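Local atomic coordinates of N-hydroxyarylamine O-acetyltransferase (Bacillus cereus, PDB entry 4DMO), a protein that acts as an arylamine N-acetyltransferase with a non-canonical Cys-His-Glu catalytic triad, and probably also O-acetylates N-hydroxyarylamines. Residues Leu70-Asn75 / Lys203-His208; Thr77-Leu82 / Val89-Gly94; Ser108-Thr113 / Leu123-Phe128. All coordinates share one frame; numbering follows the deposited sequence.

How the contacts relate
The chain enters contact 1 at Leu70-Asn75, the start of helix 71-84, and leaves it only at Lys203-His208, near the end of helix 195-207. Contacts 2 and 3 both fall within this long loop, one after the other. Contact 2 closes the short turn from helix 71-84 back along strand 88-98; contact 3 closes the hairpin of strands 103-117 and 120-124. Their strands 88-98 and 103-117 are neighbours in one sheet, where Val92 N meets Ala112 O and Gly94 O meets His110 N. Asn75 of contact 1 probably donates to Ile111 O and Glu125 OE2 of contact 3. Cys71, at the start of helix 71-84, lies beside His110 of contact 3; with Glu125 they fit the triad.

Contact 1: residues Leu70-Asn75 / Lys203-His208; sequences LCYELN and KIIVEH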
ATOM      1  N   LEU A  70      -1.387   0.435  -6.598  1.00 11.76           N
ATOM      2  CA  LEU A  70      -2.345  -0.141  -5.662  1.00 12.53           C
ATOM      3  C   LEU A  70      -1.674  -1.242  -4.835  1.00 12.55           C
ATOM      4  O   LEU A  70      -0.480  -1.496  -4.982  1.00 11.93           O
ATOM      5  CB  LEU A  70      -3.570  -0.693  -6.432  1.00 11.80           C
ATOM      6  CG  LEU A  70      -4.341   0.394  -7.223  1.00 12.98           C
ATOM      7  CD1 LEU A  70      -5.548  -0.140  -7.956  1.00 12.01           C
ATOM      8  CD2 LEU A  70      -4.774   1.557  -6.331  1.00  9.91           C
ATOM      9  N   CYS A  71      -2.449  -1.882  -3.957  1.00 13.73           N
ATOM     10  CA  CYS A  71      -1.909  -2.788  -2.967  1.00  9.98           C
ATOM     11  C   CYS A  71      -1.088  -3.906  -3.605  1.00 14.39           C
ATOM     12  O   CYS A  71      -0.075  -4.293  -3.063  1.00 14.36           O
ATOM     13  CB  CYS A  71      -3.037  -3.379  -2.098  1.00 12.20           C
ATOM     14  SG  CYS A  71      -4.136  -4.472  -2.953  1.00 17.44           S
ATOM     15  N   TYR A  72      -1.538  -4.416  -4.753  1.00 13.57           N
ATOM     16  CA  TYR A  72      -0.889  -5.528  -5.418  1.00 13.80           C
ATOM     17  C   TYR A  72       0.338  -5.094  -6.190  1.00 16.03           C
ATOM     18  O   TYR A  72       1.006  -5.939  -6.801  1.00 14.10           O
ATOM     19  CB  TYR A  72      -1.876  -6.258  -6.371  1.00 21.32           C
ATOM     20  CG  TYR A  72      -2.594  -5.331  -7.346  1.00 12.87           C
ATOM     21  CD1 TYR A  72      -3.918  -4.943  -7.129  1.00 13.36           C
ATOM     22  CD2 TYR A  72      -1.935  -4.799  -8.440  1.00 10.27           C
ATOM     23  CE1 TYR A  72      -4.576  -4.065  -8.010  1.00 16.48           C
ATOM     24  CE2 TYR A  72      -2.580  -3.926  -9.315  1.00 14.64           C
ATOM     25  CZ  TYR A  72      -3.892  -3.574  -9.107  1.00 15.64           C
ATOM     26  OH  TYR A  72      -4.504  -2.712  -9.963  1.00  9.92           O
ATOM     27  N   GLU A  73       0.602  -3.783  -6.206  1.00 12.40           N
ATOM     28  CA  GLU A  73       1.857  -3.255  -6.724  1.00 13.61           C
ATOM     29  C   GLU A  73       2.774  -2.776  -5.581  1.00 16.56           C
ATOM     30  O   GLU A  73       3.970  -3.051  -5.587  1.00 17.34           O
ATOM     31  CB  GLU A  73       1.600  -2.119  -7.732  1.00 17.78           C
ATOM     32  CG  GLU A  73       0.800  -2.531  -8.958  1.00 15.53           C
ATOM     33  CD  GLU A  73       0.290  -1.335  -9.785  1.00 15.73           C
ATOM     34  OE1 GLU A  73       0.646  -1.209 -10.973  1.00 14.97           O
ATOM     35  OE2 GLU A  73      -0.461  -0.505  -9.245  1.00 18.04           O
ATOM     36  N   LEU A  74       2.237  -2.053  -4.600  1.00 14.12           N
ATOM     37  CA  LEU A  74       3.104  -1.478  -3.541  1.00 14.62           C
ATOM     38  C   LEU A  74       3.617  -2.566  -2.614  1.00 13.47           C
ATOM     39  O   LEU A  74       4.784  -2.569  -2.252  1.00 15.77           O
ATOM     40  CB  LEU A  74       2.396  -0.391  -2.720  1.00  9.03           C
ATOM     41  CG  LEU A  74       1.867   0.817  -3.517  1.00 14.34           C
ATOM     42  CD1 LEU A  74       1.250   1.936  -2.658  1.00 16.52           C
ATOM     43  CD2 LEU A  74       2.961   1.385  -4.359  1.00 14.67           C
ATOM     44  N   ASN A  75       2.767  -3.511  -2.226  1.00 13.63           N
ATOM     45  CA  ASN A  75       3.231  -4.529  -1.303  1.00 17.69           C
ATOM     46  C   ASN A  75       4.218  -5.528  -1.916  1.00 15.64           C
ATOM     47  O   ASN A  75       5.217  -5.885  -1.273  1.00 17.05           O
ATOM     48  CB  ASN A  75       2.054  -5.213  -0.601  1.00 13.49           C
ATOM     49  CG  ASN A  75       1.478  -4.350   0.467  1.00 14.36           C
ATOM     50  OD1 ASN A  75       2.204  -3.650   1.154  1.00 13.41           O
ATOM     51  ND2 ASN A  75       0.157  -4.339   0.584  1.00 13.68           N
ATOM     52  N   LYS A 203      -6.084  -8.412 -11.959  1.00 16.91           N
ATOM     53  CA  LYS A 203      -7.131  -8.682 -12.912  1.00 20.70           C
ATOM     54  C   LYS A 203      -8.449  -8.399 -12.259  1.00 18.00           C
ATOM     55  O   LYS A 203      -9.320  -7.778 -12.866  1.00 26.75           O
ATOM     56  CB  LYS A 203      -7.062 -10.137 -13.403  1.00 25.51           C
ATOM     57  CG  LYS A 203      -7.963 -10.458 -14.618  1.00 35.95           C
ATOM     58  CD  LYS A 203      -7.924 -11.969 -15.014  1.00 43.49           C
ATOM     59  CE  LYS A 203      -8.903 -12.346 -16.172  1.00 40.01           C
ATOM     60  NZ  LYS A 203      -8.487 -11.811 -17.532  1.00 34.89           N
ATOM     61  N   ILE A 204      -8.614  -8.866 -11.027  1.00 21.90           N
ATOM     62  CA  ILE A 204      -9.850  -8.643 -10.296  1.00 15.87           C
ATOM     63  C   ILE A 204     -10.124  -7.149 -10.146  1.00 17.68           C
ATOM     64  O   ILE A 204     -11.208  -6.670 -10.471  1.00 19.29           O
ATOM     65  CB  ILE A 204      -9.801  -9.318  -8.910  1.00 20.77           C
ATOM     66  CG1 ILE A 204      -9.888 -10.830  -9.080  1.00 21.77           C
ATOM     67  CG2 ILE A 204     -10.943  -8.829  -8.042  1.00 20.14           C
ATOM     68  CD1 ILE A 204      -9.333 -11.613  -7.925  1.00 22.17           C
ATOM     69  N   ILE A 205      -9.146  -6.405  -9.654  1.00 18.67           N
ATOM     70  CA  ILE A 205      -9.332  -4.976  -9.430  1.00 22.21           C
ATOM     71  C   ILE A 205      -9.473  -4.213 -10.778  1.00 21.32           C
ATOM     72  O   ILE A 205     -10.265  -3.269 -10.897  1.00 20.54           O
ATOM     73  CB  ILE A 205      -8.158  -4.386  -8.561  1.00 26.49           C
ATOM     74  CG1 ILE A 205      -8.185  -4.938  -7.113  1.00 15.90           C
ATOM     75  CG2 ILE A 205      -8.193  -2.877  -8.557  1.00 15.98           C
ATOM     76  CD1 ILE A 205      -9.467  -4.721  -6.343  1.00 18.84           C
ATOM     77  N   VAL A 206      -8.759  -4.624 -11.816  1.00 17.94           N
ATOM     78  CA  VAL A 206      -9.009  -4.000 -13.123  1.00 21.05           C
ATOM     79  C   VAL A 206     -10.418  -4.272 -13.715  1.00 22.58           C
ATOM     80  O   VAL A 206     -11.061  -3.366 -14.271  1.00 14.32           O
ATOM     81  CB  VAL A 206      -7.964  -4.430 -14.165  1.00 22.55           C
ATOM     82  CG1 VAL A 206      -8.436  -4.030 -15.596  1.00 20.79           C
ATOM     83  CG2 VAL A 206      -6.622  -3.777 -13.851  1.00 21.25           C
ATOM     84  N   GLU A 207     -10.885  -5.516 -13.594  1.00 21.21           N
ATOM     85  CA  GLU A 207     -12.050  -5.999 -14.362  1.00 23.34           C
ATOM     86  C   GLU A 207     -13.369  -6.015 -13.599  1.00 26.71           C
ATOM     87  O   GLU A 207     -14.409  -5.637 -14.129  1.00 30.94           O
ATOM     88  CB  GLU A 207     -11.777  -7.400 -14.909  1.00 20.66           C
ATOM     89  CG  GLU A 207     -10.699  -7.432 -16.003  1.00 28.79           C
ATOM     90  CD  GLU A 207     -10.264  -8.841 -16.380  1.00 30.53           C
ATOM     91  OE1 GLU A 207     -10.776  -9.798 -15.785  1.00 33.65           O
ATOM     92  OE2 GLU A 207      -9.389  -8.995 -17.252  1.00 26.00           O
ATOM     93  N   HIS A 208     -13.347  -6.486 -12.368  1.00 28.18           N
ATOM     94  CA  HIS A 208     -14.590  -6.671 -11.634  1.00 27.85           C
ATOM     95  C   HIS A 208     -15.416  -5.401 -11.688  1.00 33.02           C
ATOM     96  O   HIS A 208     -14.875  -4.308 -11.699  1.00 29.62           O
ATOM     97  CB  HIS A 208     -14.297  -7.068 -10.211  1.00 30.05           C
ATOM     98  CG  HIS A 208     -15.449  -7.699  -9.505  1.00 40.82           C
ATOM     99  ND1 HIS A 208     -16.610  -7.007  -9.212  1.00 33.66           N
ATOM    100  CD2 HIS A 208     -15.611  -8.943  -8.991  1.00 33.13           C
ATOM    101  CE1 HIS A 208     -17.437  -7.799  -8.553  1.00 36.27           C
ATOM    102  NE2 HIS A 208     -16.856  -8.980  -8.405  1.00 44.41           N
TER
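Leu70 O, in the residue whose side chain packs on Ile205, accepts two backbone bonds, from Glu73 N and Leu74 N, both at 2.8 Å. Leu70 is the N-cap of helix 71-84, and its own N-H is taken up by Glu73 OE2 at 3.0 Å, on the lone pair anti to the other carboxylate oxygen, so the N3 side chain folds back on the N-cap N-H. Lys61 and Asn44 hold the second oxygen, OE1, and so help fix the carboxylate at the helix start.

The arrangement belongs to the active-site end of the arylamine N-acetyltransferase fold, where Cys71, in all likelihood the triad cysteine, begins the helix. Across to helix 195-207 the contact is wholly apolar. Tyr72 CG sits between its backbone N and carbonyl carbon (chi1 52°), which folds the ring back so that Leu70 CB covers one face, offset toward the rim. Ile205 CB approaches CE1 of the ring obliquely at 3.6 Å, while Ile205 CG2 lies at the ring edge, in plane. That same methyl also touches Leu70 CD1, at 3.9 Å. Ile45 of helix 43-46 packs against Leu70, Tyr72 and Ile205, and Phe213 reaches both Leu70 and Ile205.

Contact 2: residues Thr77-Leu82 / Val89-Gly94; sequences TMYYFL and VHLVSG
Tyr79 faces Val89 and Leu91 across the contact and presents a different part of its ring to each. Leu91 CG sits over the centre of one face, 4.1 Å from the centroid and only 9° off the ring normal, a CH-pi contact. Its CD2 methyl continues along the same side to Tyr79 CB, at 3.9 Å. Val89 comes in obliquely: its CG2 touches Tyr79 CE1 at 3.6 Å, and the backbone of Val89 and His90 passes by the ring edge, near its plane. One turn further along the helix, Leu82 CB meets the other valine methyl, Val89 CG1, at 3.7 Å, the two side chains crossing at about a right angle. Val89 thus divides its branches between the two helix residues.

A water lies 2.9 Å from Tyr79 OH; the water itself donates to Val89 O at 2.6 Å. The first torsion explains the reach: with CG opposite the backbone N (chi1 168°), the ring extends from the helix toward the strand and carries the hydroxyl to within one water of Val89 O.

Behind this first shell, helix 77-82 and strand 89-94 run nearly antiparallel, at 164°, with axes 8.5 Å apart; the short connection after the helix reverses the chain into strand 88-98. Strand 103-117, the next in the sheet, adds Thr113 against Tyr79 and Leu115 against Val89, while Leu27 of helix 27-37 packs on Leu82. Elsewhere on the helix, Phe81 stacks on Phe10 and meets Phe11 edge-to-face.

No direct hydrogen bond joins helix and strand, so this interface rests on apolar packing, most of it against the Tyr79 ring, with Leu82 adding to it, and its polar link is carried by the water between Tyr79 OH and Val89 O.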
ATOM      1  N   THR A  77       6.240  -4.674  -4.297  1.00 14.49           N
ATOM      2  CA  THR A  77       7.445  -3.853  -4.389  1.00 20.25           C
ATOM      3  C   THR A  77       8.270  -3.958  -3.111  1.00 19.98           C
ATOM      4  O   THR A  77       9.478  -4.107  -3.169  1.00 14.67           O
ATOM      5  CB  THR A  77       7.122  -2.353  -4.636  1.00 16.86           C
ATOM      6  OG1 THR A  77       6.450  -2.214  -5.875  1.00 13.85           O
ATOM      7  CG2 THR A  77       8.384  -1.506  -4.683  1.00 22.78           C
ATOM      8  N   MET A  78       7.608  -3.828  -1.959  1.00 20.13           N
ATOM      9  CA  MET A  78       8.287  -3.841  -0.669  1.00 16.89           C
ATOM     10  C   MET A  78       8.793  -5.262  -0.403  1.00 18.80           C
ATOM     11  O   MET A  78       9.938  -5.485  -0.031  1.00 23.72           O
ATOM     12  CB  MET A  78       7.340  -3.359   0.432  1.00 19.38           C
ATOM     13  CG  MET A  78       7.852  -3.562   1.862  1.00 23.25           C
ATOM     14  SD  MET A  78       9.363  -2.646   2.267  1.00 23.72           S
ATOM     15  CE  MET A  78       8.710  -1.009   2.496  1.00 23.64           C
ATOM     16  N   TYR A  79       7.936  -6.223  -0.661  1.00 19.08           N
ATOM     17  CA  TYR A  79       8.339  -7.614  -0.645  1.00 21.62           C
ATOM     18  C   TYR A  79       9.701  -7.844  -1.343  1.00 25.61           C
ATOM     19  O   TYR A  79      10.610  -8.384  -0.723  1.00 27.40           O
ATOM     20  CB  TYR A  79       7.250  -8.439  -1.319  1.00 15.00           C
ATOM     21  CG  TYR A  79       7.648  -9.849  -1.639  1.00 18.46           C
ATOM     22  CD1 TYR A  79       7.800 -10.774  -0.633  1.00 21.90           C
ATOM     23  CD2 TYR A  79       7.845 -10.261  -2.960  1.00 20.35           C
ATOM     24  CE1 TYR A  79       8.153 -12.066  -0.910  1.00 24.83           C
ATOM     25  CE2 TYR A  79       8.189 -11.555  -3.249  1.00 27.72           C
ATOM     26  CZ  TYR A  79       8.341 -12.456  -2.209  1.00 24.02           C
ATOM     27  OH  TYR A  79       8.690 -13.746  -2.455  1.00 21.57           O
ATOM     28  N   TYR A  80       9.848  -7.445  -2.614  1.00 18.12           N
ATOM     29  CA  TYR A  80      11.119  -7.647  -3.338  1.00 25.81           C
ATOM     30  C   TYR A  80      12.284  -6.938  -2.678  1.00 25.23           C
ATOM     31  O   TYR A  80      13.364  -7.518  -2.538  1.00 29.99           O
ATOM     32  CB  TYR A  80      11.042  -7.216  -4.814  1.00 16.63           C
ATOM     33  CG  TYR A  80      10.091  -8.065  -5.630  1.00 20.13           C
ATOM     34  CD1 TYR A  80      10.297  -9.422  -5.801  1.00 20.58           C
ATOM     35  CD2 TYR A  80       8.958  -7.503  -6.186  1.00 14.56           C
ATOM     36  CE1 TYR A  80       9.413 -10.169  -6.520  1.00 24.42           C
ATOM     37  CE2 TYR A  80       8.082  -8.233  -6.894  1.00 20.74           C
ATOM     38  CZ  TYR A  80       8.299  -9.569  -7.065  1.00 24.15           C
ATOM     39  OH  TYR A  80       7.397 -10.302  -7.793  1.00 29.36           O
ATOM     40  N   PHE A  81      12.065  -5.714  -2.225  1.00 24.49           N
ATOM     41  CA  PHE A  81      13.110  -5.012  -1.515  1.00 27.37           C
ATOM     42  C   PHE A  81      13.526  -5.789  -0.277  1.00 31.57           C
ATOM     43  O   PHE A  81      14.728  -5.915   0.007  1.00 28.41           O
ATOM     44  CB  PHE A  81      12.651  -3.652  -1.060  1.00 24.56           C
ATOM     45  CG  PHE A  81      13.623  -2.981  -0.156  1.00 22.42           C
ATOM     46  CD1 PHE A  81      14.766  -2.405  -0.662  1.00 28.05           C
ATOM     47  CD2 PHE A  81      13.417  -2.957   1.205  1.00 29.69           C
ATOM     48  CE1 PHE A  81      15.680  -1.790   0.178  1.00 29.46           C
ATOM     49  CE2 PHE A  81      14.326  -2.346   2.047  1.00 24.51           C
ATOM     50  CZ  PHE A  81      15.455  -1.760   1.526  1.00 30.55           C
ATOM     51  N   LEU A  82      12.534  -6.294   0.460  1.00 30.89           N
ATOM     52  CA  LEU A  82      12.796  -6.987   1.735  1.00 36.17           C
ATOM     53  C   LEU A  82      13.526  -8.307   1.490  1.00 30.72           C
ATOM     54  O   LEU A  82      14.431  -8.663   2.234  1.00 32.54           O
ATOM     55  CB  LEU A  82      11.495  -7.230   2.524  1.00 26.68           C
ATOM     56  CG  LEU A  82      10.851  -5.959   3.092  1.00 24.71           C
ATOM     57  CD1 LEU A  82       9.538  -6.255   3.791  1.00 23.55           C
ATOM     58  CD2 LEU A  82      11.789  -5.256   4.056  1.00 25.98           C
ATOM     59  N   VAL A  89      10.560 -13.307   3.853  1.00 36.73           N
ATOM     60  CA  VAL A  89       9.281 -12.670   3.548  1.00 29.82           C
ATOM     61  C   VAL A  89       8.394 -13.497   2.635  1.00 24.94           C
ATOM     62  O   VAL A  89       8.863 -14.348   1.864  1.00 24.65           O
ATOM     63  CB  VAL A  89       9.499 -11.268   2.915  1.00 24.64           C
ATOM     64  CG1 VAL A  89       9.957 -10.273   3.973  1.00 28.63           C
ATOM     65  CG2 VAL A  89      10.478 -11.321   1.761  1.00 27.75           C
ATOM     66  N   HIS A  90       7.097 -13.233   2.719  1.00 27.76           N
ATOM     67  CA  HIS A  90       6.122 -13.961   1.914  1.00 28.23           C
ATOM     68  C   HIS A  90       4.930 -13.056   1.581  1.00 21.29           C
ATOM     69  O   HIS A  90       4.581 -12.180   2.345  1.00 25.67           O
ATOM     70  CB  HIS A  90       5.646 -15.201   2.682  1.00 32.64           C
ATOM     71  CG  HIS A  90       6.770 -15.996   3.288  1.00 50.50           C
ATOM     72  ND1 HIS A  90       7.434 -16.996   2.604  1.00 45.80           N
ATOM     73  CD2 HIS A  90       7.343 -15.940   4.519  1.00 47.46           C
ATOM     74  CE1 HIS A  90       8.375 -17.508   3.380  1.00 47.89           C
ATOM     75  NE2 HIS A  90       8.344 -16.883   4.546  1.00 42.99           N
ATOM     76  N   LEU A  91       4.302 -13.292   0.445  1.00 19.31           N
ATOM     77  CA  LEU A  91       3.091 -12.598   0.091  1.00 18.73           C
ATOM     78  C   LEU A  91       1.904 -13.388   0.630  1.00 24.44           C
ATOM     79  O   LEU A  91       1.954 -14.617   0.763  1.00 24.40           O
ATOM     80  CB  LEU A  91       2.967 -12.467  -1.427  1.00 26.10           C
ATOM     81  CG  LEU A  91       3.903 -11.496  -2.132  1.00 20.00           C
ATOM     82  CD1 LEU A  91       3.625 -11.475  -3.611  1.00 23.76           C
ATOM     83  CD2 LEU A  91       3.728 -10.116  -1.546  1.00 23.75           C
ATOM     84  N   VAL A  92       0.844 -12.661   0.955  1.00 27.02           N
ATOM     85  CA  VAL A  92      -0.409 -13.265   1.350  1.00 22.27           C
ATOM     86  C   VAL A  92      -1.532 -12.567   0.618  1.00 22.91           C
ATOM     87  O   VAL A  92      -1.397 -11.407   0.169  1.00 16.44           O
ATOM     88  CB  VAL A  92      -0.643 -13.162   2.866  1.00 18.35           C
ATOM     89  CG1 VAL A  92       0.427 -13.958   3.608  1.00 16.22           C
ATOM     90  CG2 VAL A  92      -0.646 -11.726   3.303  1.00 20.14           C
ATOM     91  N   SER A  93      -2.646 -13.286   0.519  1.00 20.59           N
ATOM     92  CA  SER A  93      -3.822 -12.823  -0.183  1.00 18.22           C
ATOM     93  C   SER A  93      -4.942 -12.605   0.812  1.00 14.67           C
ATOM     94  O   SER A  93      -5.069 -13.338   1.787  1.00 20.19           O
ATOM     95  CB  SER A  93      -4.240 -13.857  -1.240  1.00 17.19           C
ATOM     96  OG  SER A  93      -5.576 -13.669  -1.678  1.00 16.24           O
ATOM     97  N   GLY A  94      -5.780 -11.622   0.528  1.00 12.61           N
ATOM     98  CA  GLY A  94      -6.905 -11.323   1.373  1.00 20.59           C
ATOM     99  C   GLY A  94      -7.957 -10.524   0.651  1.00 20.52           C
ATOM    100  O   GLY A  94      -7.890 -10.328  -0.559  1.00 18.06           O
TER
HETATM  101  O   HOH W   1       9.504 -15.587  -0.375  1.00 38.35           O

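Contact 3: residues Ser108-Thr113 / Leu123-Phe128; sequences SGHIAT and LIEVGF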
ATOM      1  N   SER A 108     -10.532 -11.379  -2.822  1.00 20.08           N
ATOM      2  CA  SER A 108      -9.126 -11.602  -3.125  1.00 17.08           C
ATOM      3  C   SER A 108      -8.519 -10.451  -3.874  1.00 19.61           C
ATOM      4  O   SER A 108      -7.621 -10.619  -4.701  1.00 18.46           O
ATOM      5  CB  SER A 108      -8.962 -12.909  -3.882  1.00 15.85           C
ATOM      6  OG  SER A 108      -9.480 -13.974  -3.110  1.00 23.91           O
ATOM      7  N   GLY A 109      -9.011  -9.264  -3.551  1.00 19.24           N
ATOM      8  CA  GLY A 109      -8.513  -8.032  -4.125  1.00 19.09           C
ATOM      9  C   GLY A 109      -7.266  -7.494  -3.435  1.00 20.62           C
ATOM     10  O   GLY A 109      -6.616  -6.590  -3.950  1.00 19.54           O
ATOM     11  N   HIS A 110      -6.915  -8.039  -2.276  1.00 14.72           N
ATOM     12  CA  HIS A 110      -5.790  -7.497  -1.539  1.00 18.34           C
ATOM     13  C   HIS A 110      -4.582  -8.415  -1.539  1.00 16.12           C
ATOM     14  O   HIS A 110      -4.684  -9.648  -1.487  1.00 16.96           O
ATOM     15  CB  HIS A 110      -6.176  -7.172  -0.083  1.00 20.49           C
ATOM     16  CG  HIS A 110      -5.171  -6.319   0.644  1.00 19.44           C
ATOM     17  ND1 HIS A 110      -5.101  -4.949   0.478  1.00 19.41           N
ATOM     18  CD2 HIS A 110      -4.208  -6.630   1.554  1.00 17.07           C
ATOM     19  CE1 HIS A 110      -4.146  -4.455   1.253  1.00 22.13           C
ATOM     20  NE2 HIS A 110      -3.602  -5.454   1.928  1.00 16.01           N
ATOM     21  N   ILE A 111      -3.420  -7.792  -1.564  1.00 15.51           N
ATOM     22  CA  ILE A 111      -2.169  -8.502  -1.404  1.00 12.97           C
ATOM     23  C   ILE A 111      -1.368  -7.771  -0.374  1.00 12.41           C
ATOM     24  O   ILE A 111      -1.410  -6.555  -0.326  1.00 18.16           O
ATOM     25  CB  ILE A 111      -1.362  -8.520  -2.679  1.00 16.55           C
ATOM     26  CG1 ILE A 111      -2.108  -9.283  -3.759  1.00 17.18           C
ATOM     27  CG2 ILE A 111       0.039  -9.093  -2.434  1.00 14.41           C
ATOM     28  CD1 ILE A 111      -2.207 -10.758  -3.520  1.00 21.61           C
ATOM     29  N   ALA A 112      -0.635  -8.507   0.445  1.00 15.59           N
ATOM     30  CA  ALA A 112       0.216  -7.921   1.484  1.00 15.46           C
ATOM     31  C   ALA A 112       1.412  -8.824   1.709  1.00 18.03           C
ATOM     32  O   ALA A 112       1.543  -9.890   1.089  1.00 22.40           O
ATOM     33  CB  ALA A 112      -0.556  -7.733   2.780  1.00 21.50           C
ATOM     34  N   THR A 113       2.277  -8.395   2.613  1.00 23.86           N
ATOM     35  CA  THR A 113       3.544  -9.048   2.857  1.00 21.61           C
ATOM     36  C   THR A 113       3.659  -9.486   4.312  1.00 21.51           C
ATOM     37  O   THR A 113       3.305  -8.730   5.210  1.00 29.74           O
ATOM     38  CB  THR A 113       4.686  -8.050   2.575  1.00 23.38           C
ATOM     39  OG1 THR A 113       4.591  -7.552   1.237  1.00 19.80           O
ATOM     40  CG2 THR A 113       6.034  -8.703   2.763  1.00 24.88           C
ATOM     41  N   LEU A 123       3.169  -8.494   9.913  1.00 32.20           N
ATOM     42  CA  LEU A 123       2.533  -8.051   8.681  1.00 20.73           C
ATOM     43  C   LEU A 123       3.202  -6.757   8.241  1.00 23.30           C
ATOM     44  O   LEU A 123       3.238  -5.776   8.994  1.00 19.73           O
ATOM     45  CB  LEU A 123       1.065  -7.790   8.931  1.00 21.15           C
ATOM     46  CG  LEU A 123       0.161  -7.268   7.824  1.00 22.61           C
ATOM     47  CD1 LEU A 123      -0.129  -8.348   6.781  1.00 23.41           C
ATOM     48  CD2 LEU A 123      -1.112  -6.778   8.469  1.00 23.55           C
ATOM     49  N   ILE A 124       3.732  -6.758   7.022  1.00 21.75           N
ATOM     50  CA  ILE A 124       4.270  -5.540   6.420  1.00 18.81           C
ATOM     51  C   ILE A 124       3.252  -4.921   5.434  1.00 19.43           C
ATOM     52  O   ILE A 124       3.008  -5.454   4.346  1.00 18.23           O
ATOM     53  CB  ILE A 124       5.599  -5.850   5.700  1.00 19.30           C
ATOM     54  CG1 ILE A 124       6.533  -6.622   6.653  1.00 28.98           C
ATOM     55  CG2 ILE A 124       6.230  -4.570   5.151  1.00 21.20           C
ATOM     56  CD1 ILE A 124       6.798  -5.925   8.025  1.00 22.68           C
ATOM     57  N   GLU A 125       2.668  -3.796   5.829  1.00 15.43           N
ATOM     58  CA  GLU A 125       1.577  -3.198   5.066  1.00 19.73           C
ATOM     59  C   GLU A 125       1.906  -1.782   4.640  1.00 16.11           C
ATOM     60  O   GLU A 125       1.893  -0.843   5.446  1.00 11.17           O
ATOM     61  CB  GLU A 125       0.264  -3.213   5.867  1.00 17.54           C
ATOM     62  CG  GLU A 125      -0.928  -2.646   5.131  1.00 20.11           C
ATOM     63  CD  GLU A 125      -1.172  -3.353   3.808  1.00 18.48           C
ATOM     64  OE1 GLU A 125      -1.599  -4.534   3.834  1.00 14.42           O
ATOM     65  OE2 GLU A 125      -0.967  -2.709   2.747  1.00 13.01           O
ATOM     66  N   VAL A 126       2.159  -1.637   3.336  1.00 14.02           N
ATOM     67  CA  VAL A 126       2.487  -0.341   2.751  1.00 15.29           C
ATOM     68  C   VAL A 126       1.537   0.066   1.602  1.00 16.35           C
ATOM     69  O   VAL A 126       1.741   1.117   0.968  1.00  9.03           O
ATOM     70  CB  VAL A 126       3.947  -0.328   2.260  1.00 13.20           C
ATOM     71  CG1 VAL A 126       4.856  -0.613   3.433  1.00 16.77           C
ATOM     72  CG2 VAL A 126       4.145  -1.357   1.161  1.00 11.39           C
ATOM     73  N   GLY A 127       0.466  -0.713   1.391  1.00 15.06           N
ATOM     74  CA  GLY A 127      -0.381  -0.521   0.231  1.00 14.16           C
ATOM     75  C   GLY A 127      -1.862  -0.323   0.434  1.00 16.58           C
ATOM     76  O   GLY A 127      -2.620  -0.257  -0.541  1.00 22.58           O
ATOM     77  N   PHE A 128      -2.277  -0.203   1.679  1.00 17.29           N
ATOM     78  CA  PHE A 128      -3.703  -0.160   2.023  1.00 22.82           C
ATOM     79  C   PHE A 128      -4.188   1.271   1.995  1.00 19.62           C
ATOM     80  O   PHE A 128      -4.647   1.798   3.014  1.00 15.62           O
ATOM     81  CB  PHE A 128      -3.925  -0.732   3.442  1.00 17.38           C
ATOM     82  CG  PHE A 128      -5.366  -1.021   3.790  1.00 18.74           C
ATOM     83  CD1 PHE A 128      -5.812  -0.882   5.089  1.00 24.85           C
ATOM     84  CD2 PHE A 128      -6.261  -1.459   2.831  1.00 18.82           C
ATOM     85  CE1 PHE A 128      -7.142  -1.165   5.433  1.00 23.62           C
ATOM     86  CE2 PHE A 128      -7.573  -1.740   3.166  1.00 23.43           C
ATOM     87  CZ  PHE A 128      -8.008  -1.598   4.480  1.00 21.87           C
TER
HETATM   88  O   HOH W   2       4.567  -4.994   2.062  1.00 22.13           O
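His110 of strand 103-117 reaches toward Glu125, just past the end of strand 120-124, its CB leading the ring across with CG opposite the backbone N (chi1 -166°). Along the ring, CD2 comes within 4.0 Å of Glu125 OE1. On the other side ND1 lies next to Cys71 SG. CE1 is near the Glu125 carboxylate, 3.6 Å from OE1, and approaches Phe128 CD2 obliquely at 4.0 Å. At the tip, NE2 donates to Glu125 OE1 at 2.9 Å with an N-H...O angle of 160°. The oxygen lies almost in the imidazole plane, but it is met on its syn side 31° out of the carboxylate plane.

Cys71, His110 and Glu125 fit the Cys-His-Glu triad of this enzyme. Glu125 OE2 in turn is held through its anti lone pair by Gly127 N, at 2.8 Å, and also by Asn75 ND2, so both oxygens have partners. Further along the hairpin, Ile124 N donates to Thr113 O at 2.7 Å, and a water bridges Thr113 OG1 to Ile124 O.

Helix 71-84 supplies Cys71 and Asn75 beside the ring and carboxylate, strand 88-98 pairs with the His110 strand through Gly94 at a classic bulge, and Tyr186 of strand 183-188 packs on His110 and edge-to-face with Phe128.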